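Local coordinates for glycoside hydrolase family protein (Novosphingobium sp. PP1Y, PDB 6Q2F) that probably hydrolyses terminal alpha-L-rhamnose residues from glycosides, as an alpha-L-rhamnosidase, at residues Ala570-Ala573 with His574-Asp577. Residues are numbered along the deposited sequence; the frame is centred on the assembly and turned at random.
Sequences ADVA and HEND
A570 and D571 pair with H574 and E575 in the last regular turn of helix 543-575. H574 N hydrogen-bonds to A570 O at 2.9 Å, and E575 N hydrogen-bonds to D571 O. The next bond falters: N576 N reaches V572 O only weakly. N576 N also hydrogen-bonds to A573 O at 3.0 Å. D577, with positive phi, is the C-prime residue of a Schellman motif, with L578 N paired to A573 O and D577 N to H574 O.

The N576 side chain takes over at V572 O. Its ND2 donates at 2.8 Å in a nearly straight bond (169°), close to the amide plane. CG sits beside the backbone N (chi1 -72°), which turns the amide back along the helix, side by side with V572. Replacing N576 by an alanine would remove the ND2 donor and would probably leave V572 O without its short, straight bond, the helix end less firmly fixed. V572 itself packs against helix 469-487.

A570 O lies under one face of the H574 ring, 2.9 Å from its plane and offset toward the rim. At the ring edge, a water links H574 ND1 (2.6 Å) to D571 OD1, to which it donates. H574 NE2 hydrogen-bonds to D603 OD1. E575, extended beyond CG, runs past D571 O, with CG 3.2 Å from that oxygen. Its OE1 forms a salt bridge with R473.

The chemistry is that of a helix C-terminus before strand 579-582 of the barrel. ND2 and the Schellman turn satisfy late carbonyls, and the R473 salt bridge holds the end to helix 469-487.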
loop_
_atom_site.group_PDB
_atom_site.type_symbol
_atom_site.label_atom_id
_atom_site.label_comp_id
_atom_site.label_asym_id
_atom_site.label_seq_id
_atom_site.Cartn_x
_atom_site.Cartn_y
_atom_site.Cartn_z
ATOM N N ALA A 570 -8.139 -10.074 -13.500
ATOM C CA ALA A 570 -8.893 -11.080 -12.759
ATOM C C ALA A 570 -9.655 -11.989 -13.708
ATOM O O ALA A 570 -9.716 -13.201 -13.500
ATOM C CB ALA A 570 -9.852 -10.412 -11.758
ATOM N N ASP A 571 -10.236 -11.421 -14.767
ATOM C CA ASP A 571 -10.960 -12.236 -15.746
ATOM C C ASP A 571 -10.047 -13.273 -16.381
ATOM O O ASP A 571 -10.383 -14.458 -16.462
ATOM C CB ASP A 571 -11.568 -11.344 -16.831
ATOM C CG ASP A 571 -12.714 -10.505 -16.324
ATOM O OD1 ASP A 571 -13.121 -10.723 -15.163
ATOM O OD2 ASP A 571 -13.197 -9.638 -17.094
ATOM N N VAL A 572 -8.885 -12.827 -16.857
ATOM C CA VAL A 572 -7.952 -13.733 -17.525
ATOM C C VAL A 572 -7.441 -14.785 -16.552
ATOM O O VAL A 572 -7.341 -15.963 -16.893
ATOM C CB VAL A 572 -6.796 -12.941 -18.153
ATOM C CG1 VAL A 572 -5.755 -13.904 -18.717
ATOM C CG2 VAL A 572 -7.350 -12.022 -19.241
ATOM N N ALA A 573 -7.115 -14.378 -15.325
ATOM C CA ALA A 573 -6.693 -15.352 -14.321
ATOM C C ALA A 573 -7.769 -16.399 -14.107
ATOM O O ALA A 573 -7.492 -17.605 -14.109
ATOM C CB ALA A 573 -6.365 -14.646 -13.006
ATOM N N HIS A 574 -9.013 -15.948 -13.959
ATOM C CA HIS A 574 -10.112 -16.869 -13.702
ATOM C C HIS A 574 -10.353 -17.796 -14.875
ATOM O O HIS A 574 -10.625 -18.987 -14.681
ATOM C CB HIS A 574 -11.364 -16.071 -13.343
ATOM C CG HIS A 574 -11.204 -15.315 -12.062
ATOM N ND1 HIS A 574 -11.986 -14.234 -11.720
ATOM C CD2 HIS A 574 -10.304 -15.468 -11.056
ATOM C CE1 HIS A 574 -11.577 -13.753 -10.558
ATOM N NE2 HIS A 574 -10.568 -14.492 -10.126
ATOM N N GLU A 575 -10.246 -17.276 -16.095
ATOM C CA GLU A 575 -10.380 -18.128 -17.267
ATOM C C GLU A 575 -9.333 -19.226 -17.284
ATOM O O GLU A 575 -9.563 -20.267 -17.897
ATOM C CB GLU A 575 -10.298 -17.281 -18.547
ATOM C CG GLU A 575 -11.543 -16.391 -18.756
ATOM C CD GLU A 575 -11.243 -15.158 -19.595
ATOM O OE1 GLU A 575 -10.238 -15.181 -20.344
ATOM O OE2 GLU A 575 -11.978 -14.164 -19.471
ATOM N N ASN A 576 -8.203 -19.022 -16.604
ATOM C CA ASN A 576 -7.132 -20.004 -16.513
ATOM C C ASN A 576 -7.084 -20.708 -15.154
ATOM O O ASN A 576 -6.057 -21.298 -14.807
ATOM C CB ASN A 576 -5.790 -19.340 -16.813
ATOM C CG ASN A 576 -5.634 -18.991 -18.296
ATOM O OD1 ASN A 576 -5.188 -19.811 -19.087
ATOM N ND2 ASN A 576 -6.014 -17.754 -18.668
ATOM N N ASP A 577 -8.170 -20.647 -14.374
ATOM C CA ASP A 577 -8.265 -21.322 -13.070
ATOM C C ASP A 577 -7.247 -20.798 -12.063
ATOM O O ASP A 577 -6.830 -21.527 -11.166
ATOM C CB ASP A 577 -8.113 -22.843 -13.204
ATOM C CG ASP A 577 -9.167 -23.458 -14.082
ATOM O OD1 ASP A 577 -10.343 -23.092 -13.938
ATOM O OD2 ASP A 577 -8.806 -24.311 -14.917
HETATM O O HOH W 1 -13.696 -13.063 -13.366
#